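Local coordinates for protein LysR family transcriptional regulator (Vibrio vulnificus, PDB 5FHK) that probably acts as a sequence-specific DNA-binding activator of virulence genes, here represented by its regulatory (LysR substrate-binding) domain alone, at residues 79-84 and 148-153; 91-96 and 167-172; 54-59 and 180-185. One frame throughout, in Å; residues are numbered along the deposited sequence.

Contact 1 of 3, residues 79-84 and 148-153; sequences ILVASP and GITLMP
An antiparallel strand pairing, wholly buried, joins residues 79-84, whose first four end strand 68-82, to residues 148-153, which carry strand 149-153, in one lobe of the regulatory domain. Four backbone hydrogen bonds define its register. Val-81 and Thr-150 form a hydrogen-bonded pair: Val-81 N to Thr-150 O, at 3.1 Å, and the return bond from Thr-150 N to Val-81 O both run nearly along the C=O axis. In the Ile-79/Met-152 pair the bond from Ile-79 N to Met-152 O is 3.0 Å, but each donor lies about 30° above the acceptor's carbonyl plane. The strand directions differ by 132°, a strongly splayed antiparallel pair. Between these pairs, Leu-80 and Leu-151 make the non-hydrogen-bonded one. The strand pair belongs to the alpha/beta fold of the periplasmic-binding-protein type: Thr-150 OG1 bonds to Leu-105 O in strand 104-107, and helix 136-144 packs against Thr-150 and Met-152. On the leucine face, Leu-151 CG stands anti to its backbone N, and the bend at chi2 (78°) turns CD1 toward Leu-80 CD2 (3.6 Å), the two side chains crossing obliquely beside Trp-113. On the reverse face Val-81 CG2 lies alongside Thr-150 CG2, 3.9 Å away. Past the last pair a water accepts from Ser-83 N and donates to Gly-148 O.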
loop_
_atom_site.group_PDB
_atom_site.type_symbol
_atom_site.label_atom_id
_atom_site.label_comp_id
_atom_site.label_asym_id
_atom_site.label_seq_id
_atom_site.Cartn_x
_atom_site.Cartn_y
_atom_site.Cartn_z
ATOM N N ILE A 79 4.476 2.259 18.044
ATOM C CA ILE A 79 5.673 2.082 18.852
ATOM C C ILE A 79 6.880 2.436 18.002
ATOM O O ILE A 79 6.848 2.362 16.771
ATOM C CB ILE A 79 5.822 0.644 19.379
ATOM C CG1 ILE A 79 5.976 -0.313 18.205
ATOM C CG2 ILE A 79 4.580 0.223 20.212
ATOM C CD1 ILE A 79 6.074 -1.741 18.637
ATOM N N LEU A 80 7.963 2.788 18.675
ATOM C CA LEU A 80 9.199 3.173 18.009
ATOM C C LEU A 80 10.050 1.935 17.792
ATOM O O LEU A 80 10.186 1.119 18.709
ATOM C CB LEU A 80 9.948 4.198 18.856
ATOM C CG LEU A 80 9.225 5.534 19.089
ATOM C CD1 LEU A 80 9.923 6.361 20.195
ATOM C CD2 LEU A 80 9.139 6.335 17.796
ATOM N N VAL A 81 10.593 1.778 16.575
ATOM C CA VAL A 81 11.477 0.663 16.241
ATOM C C VAL A 81 12.605 1.115 15.314
ATOM O O VAL A 81 12.570 2.199 14.730
ATOM C CB VAL A 81 10.734 -0.536 15.589
ATOM C CG1 VAL A 81 9.758 -1.152 16.564
ATOM C CG2 VAL A 81 9.994 -0.111 14.289
ATOM N N ALA A 82 13.628 0.255 15.206
ATOM C CA ALA A 82 14.755 0.398 14.286
ATOM C C ALA A 82 15.381 -0.986 14.095
ATOM O O ALA A 82 15.204 -1.882 14.927
ATOM C CB ALA A 82 15.792 1.405 14.812
ATOM N N SER A 83 16.125 -1.161 13.006
ATOM C CA SER A 83 16.765 -2.462 12.793
ATOM C C SER A 83 17.939 -2.661 13.759
ATOM O O SER A 83 18.448 -1.705 14.337
ATOM C CB SER A 83 17.237 -2.599 11.347
ATOM O OG SER A 83 18.486 -1.962 11.158
ATOM N N PRO A 84 18.340 -3.911 14.014
ATOM C CA PRO A 84 19.556 -4.137 14.823
ATOM C C PRO A 84 20.789 -3.486 14.231
ATOM O O PRO A 84 21.659 -3.024 14.978
ATOM C CB PRO A 84 19.677 -5.667 14.847
ATOM C CG PRO A 84 18.246 -6.134 14.723
ATOM C CD PRO A 84 17.570 -5.148 13.814
ATOM N N GLY A 148 17.205 4.278 10.020
ATOM C CA GLY A 148 16.871 5.106 11.169
ATOM C C GLY A 148 15.660 4.589 11.932
ATOM O O GLY A 148 15.227 3.450 11.752
ATOM N N ILE A 149 15.138 5.479 12.785
ATOM C CA ILE A 149 14.041 5.217 13.715
ATOM C C ILE A 149 12.728 5.658 13.084
ATOM O O ILE A 149 12.646 6.743 12.491
ATOM C CB ILE A 149 14.268 5.975 15.038
ATOM C CG1 ILE A 149 15.503 5.456 15.789
ATOM C CG2 ILE A 149 12.995 5.970 15.916
ATOM C CD1 ILE A 149 16.024 6.448 16.733
ATOM N N THR A 150 11.693 4.834 13.221
ATOM C CA THR A 150 10.353 5.195 12.779
ATOM C C THR A 150 9.336 4.902 13.872
ATOM O O THR A 150 9.603 4.202 14.848
ATOM C CB THR A 150 9.934 4.433 11.517
ATOM O OG1 THR A 150 8.598 4.818 11.188
ATOM C CG2 THR A 150 9.965 2.923 11.784
ATOM N N LEU A 151 8.146 5.450 13.684
ATOM C CA LEU A 151 7.005 5.144 14.530
ATOM C C LEU A 151 5.986 4.407 13.675
ATOM O O LEU A 151 5.635 4.863 12.582
ATOM C CB LEU A 151 6.393 6.402 15.121
ATOM C CG LEU A 151 5.155 6.093 15.964
ATOM C CD1 LEU A 151 5.613 5.564 17.285
ATOM C CD2 LEU A 151 4.320 7.361 16.188
ATOM N N MET A 152 5.517 3.272 14.171
ATOM C CA MET A 152 4.832 2.353 13.293
ATOM C C MET A 152 3.730 1.652 14.074
ATOM O O MET A 152 3.941 1.301 15.250
ATOM C CB MET A 152 5.834 1.341 12.732
ATOM C CG MET A 152 5.328 0.401 11.681
ATOM S SD MET A 152 5.220 1.147 10.057
ATOM C CE MET A 152 6.843 1.865 9.881
ATOM N N PRO A 153 2.556 1.443 13.470
ATOM C CA PRO A 153 1.503 0.684 14.158
ATOM C C PRO A 153 1.966 -0.737 14.439
ATOM O O PRO A 153 2.386 -1.454 13.525
ATOM C CB PRO A 153 0.330 0.704 13.165
ATOM C CG PRO A 153 0.655 1.768 12.159
ATOM C CD PRO A 153 2.172 1.785 12.093
HETATM O O HOH W 1 16.787 1.037 11.126
#

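Contact 2 of 3, residues 91-96 and 167-172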
loop_
_atom_site.group_PDB
_atom_site.type_symbol
_atom_site.label_atom_id
_atom_site.label_comp_id
_atom_site.label_asym_id
_atom_site.label_seq_id
_atom_site.Cartn_x
_atom_site.Cartn_y
_atom_site.Cartn_z
ATOM N N PRO A 91 24.678 5.007 19.528
ATOM C CA PRO A 91 24.163 4.871 20.894
ATOM C C PRO A 91 22.670 5.163 20.894
ATOM O O PRO A 91 22.218 6.168 20.341
ATOM C CB PRO A 91 24.964 5.910 21.690
ATOM C CG PRO A 91 25.392 6.921 20.670
ATOM C CD PRO A 91 25.563 6.175 19.373
ATOM N N MET A 92 21.908 4.263 21.475
ATOM C CA MET A 92 20.478 4.434 21.320
ATOM C C MET A 92 19.958 5.509 22.271
ATOM O O MET A 92 20.553 5.757 23.322
ATOM C CB MET A 92 19.754 3.111 21.560
ATOM C CG MET A 92 19.754 2.176 20.337
ATOM S SD MET A 92 18.982 2.887 18.843
ATOM C CE MET A 92 20.407 3.383 17.880
ATOM N N PRO A 93 18.866 6.181 21.910
ATOM C CA PRO A 93 18.304 7.198 22.800
ATOM C C PRO A 93 17.660 6.564 24.022
ATOM O O PRO A 93 17.135 5.451 23.967
ATOM C CB PRO A 93 17.259 7.893 21.922
ATOM C CG PRO A 93 16.841 6.850 20.966
ATOM C CD PRO A 93 18.071 6.039 20.676
ATOM N N THR A 94 17.716 7.288 25.142
ATOM C CA THR A 94 17.111 6.814 26.374
ATOM C C THR A 94 16.024 7.734 26.923
ATOM O O THR A 94 15.309 7.334 27.845
ATOM C CB THR A 94 18.187 6.575 27.449
ATOM O OG1 THR A 94 18.630 7.831 27.977
ATOM C CG2 THR A 94 19.383 5.831 26.858
ATOM N N HIS A 95 15.841 8.924 26.358
ATOM C CA HIS A 95 14.648 9.724 26.584
ATOM C C HIS A 95 14.116 10.189 25.231
ATOM O O HIS A 95 14.876 10.362 24.275
ATOM C CB HIS A 95 14.940 10.924 27.501
ATOM C CG HIS A 95 13.730 11.740 27.827
ATOM N ND1 HIS A 95 13.285 12.770 27.025
ATOM C CD2 HIS A 95 12.863 11.671 28.864
ATOM C CE1 HIS A 95 12.201 13.306 27.556
ATOM N NE2 HIS A 95 11.925 12.661 28.676
ATOM N N ALA A 96 12.799 10.383 25.147
ATOM C CA ALA A 96 12.181 10.733 23.870
ATOM C C ALA A 96 12.680 12.059 23.308
ATOM O O ALA A 96 12.424 12.349 22.133
ATOM C CB ALA A 96 10.658 10.778 24.013
ATOM N N VAL A 167 13.818 -3.891 16.229
ATOM C CA VAL A 167 13.938 -3.788 17.679
ATOM C C VAL A 167 13.091 -2.613 18.162
ATOM O O VAL A 167 13.076 -1.550 17.531
ATOM C CB VAL A 167 15.413 -3.588 18.087
ATOM C CG1 VAL A 167 15.530 -3.183 19.533
ATOM C CG2 VAL A 167 16.234 -4.851 17.812
ATOM N N ARG A 168 12.443 -2.777 19.311
ATOM C CA ARG A 168 11.756 -1.659 19.954
ATOM C C ARG A 168 12.772 -0.716 20.579
ATOM O O ARG A 168 13.671 -1.146 21.298
ATOM C CB ARG A 168 10.798 -2.180 21.026
ATOM C CG ARG A 168 10.147 -1.104 21.889
ATOM C CD ARG A 168 8.693 -1.004 21.563
ATOM N NE ARG A 168 7.998 0.087 22.248
ATOM C CZ ARG A 168 7.011 -0.084 23.128
ATOM N NH1 ARG A 168 6.607 -1.301 23.456
ATOM N NH2 ARG A 168 6.427 0.966 23.689
ATOM N N ILE A 169 12.648 0.572 20.310
ATOM C CA ILE A 169 13.523 1.512 20.980
ATOM C C ILE A 169 12.656 2.434 21.823
ATOM O O ILE A 169 11.501 2.701 21.484
ATOM C CB ILE A 169 14.410 2.284 19.979
ATOM C CG1 ILE A 169 13.572 3.178 19.098
ATOM C CG2 ILE A 169 15.168 1.317 19.093
ATOM C CD1 ILE A 169 14.119 4.558 19.024
ATOM N N LEU A 170 13.195 2.855 22.974
ATOM C CA LEU A 170 12.498 3.689 23.955
ATOM C C LEU A 170 11.263 2.943 24.444
ATOM O O LEU A 170 10.133 3.427 24.302
ATOM C CB LEU A 170 12.122 5.051 23.358
ATOM C CG LEU A 170 13.212 6.108 23.196
ATOM C CD1 LEU A 170 12.741 7.228 22.261
ATOM C CD2 LEU A 170 13.604 6.684 24.568
ATOM N N PRO A 171 11.431 1.747 25.011
ATOM C CA PRO A 171 10.257 0.894 25.253
ATOM C C PRO A 171 9.326 1.435 26.327
ATOM O O PRO A 171 8.173 0.983 26.412
ATOM C CB PRO A 171 10.872 -0.454 25.663
ATOM C CG PRO A 171 12.351 -0.241 25.779
ATOM C CD PRO A 171 12.636 1.226 25.676
ATOM N N ASP A 172 9.779 2.391 27.133
ATOM C CA ASP A 172 8.902 3.075 28.076
ATOM C C ASP A 172 8.028 4.135 27.407
ATOM O O ASP A 172 7.191 4.737 28.081
ATOM C CB ASP A 172 9.735 3.711 29.198
ATOM C CG ASP A 172 8.902 4.083 30.427
ATOM O OD1 ASP A 172 8.605 3.193 31.265
ATOM O OD2 ASP A 172 8.557 5.282 30.558
#
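Leu-170 carries the tight half of this contact, in which residues 91-96, a loop following helix 84-87, lie against residues 167-172, whose start is strand. The leucine backbone has positive phi and psi (60°/58°), and CG stands anti to the carbonyl carbon (chi1 -77°), which sends both methyls against the backbone of residues 91-96. CD2 of Leu-170 sits 3.5 Å from Thr-94 C and almost as near His-95 C, while its CD1 meets Ala-96 CA at 3.9 Å. Pro-93 spans the two hydrophobic residues: its CG is 4.1 Å from Ile-169 CD1 and only slightly farther from Leu-170 CD1. Compared with the Leu-170 methyls, Met-92 touches more lightly; partly exposed, its bent chain crosses Ile-169 at about a right angle and brings SD to 4.1 Å from Ile-169 CG2. On the solvent side, the CB atoms of Thr-94 and His-95 point away from residues 167-172. The His-95 ring has its partners elsewhere, with ND1 bonded to Glu-97 N, NE2 to Glu-121 OE1, and an edge-to-face contact with Trp-173. The 237 Å² buried, both sides summed, comes with no hydrogen bond between the segments, so van der Waals and hydrophobic contact hold them, while the His-95 side chain spends its polarity elsewhere.

Contact 3 of 3, residues 54-59 and 180-185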
loop_
_atom_site.group_PDB
_atom_site.type_symbol
_atom_site.label_atom_id
_atom_site.label_comp_id
_atom_site.label_asym_id
_atom_site.label_seq_id
_atom_site.Cartn_x
_atom_site.Cartn_y
_atom_site.Cartn_z
ATOM N N TRP A 54 -21.833 5.103 1.437
ATOM C CA TRP A 54 -21.083 3.905 1.782
ATOM C C TRP A 54 -21.997 2.907 2.479
ATOM O O TRP A 54 -22.883 3.282 3.255
ATOM C CB TRP A 54 -19.869 4.253 2.669
ATOM C CG TRP A 54 -18.897 5.178 1.990
ATOM C CD1 TRP A 54 -18.862 6.546 2.082
ATOM C CD2 TRP A 54 -17.847 4.811 1.085
ATOM N NE1 TRP A 54 -17.847 7.045 1.307
ATOM C CE2 TRP A 54 -17.215 6.005 0.674
ATOM C CE3 TRP A 54 -17.378 3.584 0.584
ATOM C CZ2 TRP A 54 -16.132 6.014 -0.209
ATOM C CZ3 TRP A 54 -16.314 3.596 -0.290
ATOM C CH2 TRP A 54 -15.702 4.804 -0.683
ATOM N N ASP A 55 -21.800 1.630 2.169
ATOM C CA ASP A 55 -22.531 0.598 2.888
ATOM C C ASP A 55 -21.946 0.398 4.285
ATOM O O ASP A 55 -22.679 0.368 5.277
ATOM C CB ASP A 55 -22.519 -0.691 2.065
ATOM C CG ASP A 55 -23.373 -0.567 0.792
ATOM O OD1 ASP A 55 -24.538 -0.157 0.924
ATOM O OD2 ASP A 55 -22.890 -0.867 -0.333
ATOM N N VAL A 56 -20.625 0.261 4.387
ATOM C CA VAL A 56 -19.956 0.079 5.670
ATOM C C VAL A 56 -18.648 0.846 5.639
ATOM O O VAL A 56 -17.967 0.916 4.613
ATOM C CB VAL A 56 -19.660 -1.403 6.021
ATOM C CG1 VAL A 56 -19.220 -1.518 7.464
ATOM C CG2 VAL A 56 -20.852 -2.272 5.766
ATOM N N ILE A 57 -18.283 1.403 6.785
ATOM C CA ILE A 57 -17.078 2.206 6.901
ATOM C C ILE A 57 -16.312 1.675 8.104
ATOM O O ILE A 57 -16.875 1.562 9.203
ATOM C CB ILE A 57 -17.396 3.713 7.031
ATOM C CG1 ILE A 57 -17.777 4.275 5.654
ATOM C CG2 ILE A 57 -16.179 4.502 7.540
ATOM C CD1 ILE A 57 -18.248 5.772 5.639
ATOM N N PHE A 58 -15.069 1.255 7.866
ATOM C CA PHE A 58 -14.102 0.949 8.915
ATOM C C PHE A 58 -13.130 2.108 9.030
ATOM O O PHE A 58 -12.551 2.544 8.031
ATOM C CB PHE A 58 -13.338 -0.345 8.620
ATOM C CG PHE A 58 -14.240 -1.525 8.417
ATOM C CD1 PHE A 58 -14.876 -1.726 7.206
ATOM C CD2 PHE A 58 -14.480 -2.414 9.444
ATOM C CE1 PHE A 58 -15.728 -2.811 7.016
ATOM C CE2 PHE A 58 -15.333 -3.501 9.253
ATOM C CZ PHE A 58 -15.939 -3.683 8.033
ATOM N N ARG A 59 -12.952 2.608 10.240
ATOM C CA ARG A 59 -12.154 3.803 10.413
ATOM C C ARG A 59 -11.349 3.678 11.688
ATOM O O ARG A 59 -11.698 2.917 12.595
ATOM C CB ARG A 59 -13.028 5.058 10.465
ATOM C CG ARG A 59 -13.787 5.211 11.762
ATOM C CD ARG A 59 -14.471 6.573 11.835
ATOM N NE ARG A 59 -13.584 7.650 11.392
ATOM C CZ ARG A 59 -12.935 8.481 12.204
ATOM N NH1 ARG A 59 -13.071 8.375 13.517
ATOM N NH2 ARG A 59 -12.151 9.425 11.704
ATOM N N ILE A 180 -10.250 0.961 16.095
ATOM C CA ILE A 180 -10.828 0.783 14.780
ATOM C C ILE A 180 -12.303 0.470 14.972
ATOM O O ILE A 180 -12.670 -0.398 15.771
ATOM C CB ILE A 180 -10.105 -0.311 13.981
ATOM C CG1 ILE A 180 -8.653 0.116 13.683
ATOM C CG2 ILE A 180 -10.813 -0.536 12.677
ATOM C CD1 ILE A 180 -7.686 -0.205 14.787
ATOM N N TYR A 181 -13.146 1.192 14.265
ATOM C CA TYR A 181 -14.573 1.012 14.407
ATOM C C TYR A 181 -15.141 0.502 13.103
ATOM O O TYR A 181 -14.541 0.657 12.034
ATOM C CB TYR A 181 -15.270 2.313 14.795
ATOM C CG TYR A 181 -14.945 2.784 16.184
ATOM C CD1 TYR A 181 -13.777 3.478 16.434
ATOM C CD2 TYR A 181 -15.811 2.538 17.247
ATOM C CE1 TYR A 181 -13.473 3.908 17.690
ATOM C CE2 TYR A 181 -15.509 2.971 18.523
ATOM C CZ TYR A 181 -14.340 3.657 18.735
ATOM O OH TYR A 181 -14.007 4.106 19.996
ATOM N N MET A 182 -16.302 -0.136 13.215
ATOM C CA MET A 182 -17.131 -0.453 12.066
ATOM C C MET A 182 -18.375 0.418 12.175
ATOM O O MET A 182 -19.082 0.369 13.192
ATOM C CB MET A 182 -17.486 -1.942 12.013
ATOM C CG MET A 182 -18.523 -2.288 10.958
ATOM S SD MET A 182 -18.887 -4.057 10.881
ATOM C CE MET A 182 -19.410 -4.348 12.565
ATOM N N LEU A 183 -18.622 1.222 11.144
ATOM C CA LEU A 183 -19.754 2.145 11.098
ATOM C C LEU A 183 -20.745 1.715 10.028
ATOM O O LEU A 183 -20.340 1.223 8.972
ATOM C CB LEU A 183 -19.293 3.570 10.785
ATOM C CG LEU A 183 -18.062 4.197 11.434
ATOM C CD1 LEU A 183 -18.065 5.709 11.106
ATOM C CD2 LEU A 183 -18.108 4.008 12.929
ATOM N N TYR A 184 -22.040 1.905 10.302
ATOM C CA TYR A 184 -23.078 1.684 9.301
ATOM C C TYR A 184 -24.367 2.396 9.702
ATOM O O TYR A 184 -24.649 2.598 10.889
ATOM C CB TYR A 184 -23.363 0.192 9.072
ATOM C CG TYR A 184 -23.717 -0.592 10.315
ATOM C CD1 TYR A 184 -22.730 -0.999 11.199
ATOM C CD2 TYR A 184 -25.025 -0.962 10.587
ATOM C CE1 TYR A 184 -23.029 -1.741 12.330
ATOM C CE2 TYR A 184 -25.334 -1.711 11.732
ATOM C CZ TYR A 184 -24.316 -2.086 12.595
ATOM O OH TYR A 184 -24.561 -2.821 13.730
ATOM N N ASN A 185 -25.147 2.760 8.683
ATOM C CA ASN A 185 -26.385 3.500 8.873
ATOM C C ASN A 185 -27.403 2.664 9.636
ATOM O O ASN A 185 -27.458 1.446 9.491
ATOM C CB ASN A 185 -26.954 3.901 7.514
ATOM C CG ASN A 185 -28.117 4.878 7.627
ATOM O OD1 ASN A 185 -29.221 4.509 8.042
ATOM N ND2 ASN A 185 -27.872 6.139 7.256
#
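Phe-58 and Met-182 project in the same direction, flank to flank, from one face of an antiparallel strand pair. Phe-58 CG is anti to its carbonyl carbon, whereas Met-182 CG is anti to its backbone N (chi1 171°), and the methionine chain runs extended until it bends at chi3. Met-182 CG thereby comes 3.8 Å from Phe-58 CE2, and Met-182 SD is 4.8 Å from the Phe-58 ring centroid at 53° off the normal, an oblique Met-aromatic contact. Val-56 CG1 closes in from two residues earlier in the same strand, crossing the methionine obliquely at 3.6 Å from Met-182 CG. On the other face, Arg-59 CG is wedged between N and C (chi1 74°), and the aliphatic part crosses Leu-183, with Arg-59 CD 3.8 Å from Leu-183 CD1; its NH2 then reaches Asp-47 in a salt bridge. The backbone sets which residues face each other. The hydrogen bond from Leu-183 N to Ile-57 O is short, at 2.6 Å, and that from Tyr-181 N to Arg-59 O is 2.8 Å, both nearly along the C=O axis; the two return bonds lie in their acceptors' carbonyl planes. In this lobe of the periplasmic-binding-protein-like regulatory domain, strand 56-60 lies between 178-185 and the parallel strand 9-14, while strand 68-82 borders 178-185 beyond. Helix 192-204 covers the Phe-58/Met-182 face, with Phe-197 against Phe-58 and Val-201 against Met-182.

Overall arrangement
All three contacts involve strands of the mixed sheet system that runs through both lobes of the regulatory domain, joined by the long strand 68-82. Contacts 1 and 2 are neighbours, their centres 10 Å apart: strand 167-168 pairs with strand 68-82, with Leu-80 O 3.0 Å from Ile-169 N, and Ile-149 CD1 packs 3.5 Å from Ile-169 CD1. Contact 3 lies on the opposite side of the chain's centre, its own centre about 30 Å from that of contact 1 and 36 Å from that of contact 2. Strand 68-82 spans this gap, pairing with 149-153 and also with 178-185. Along the sequence, contacts 1 and 2 are both nested within the loop closed by contact 3.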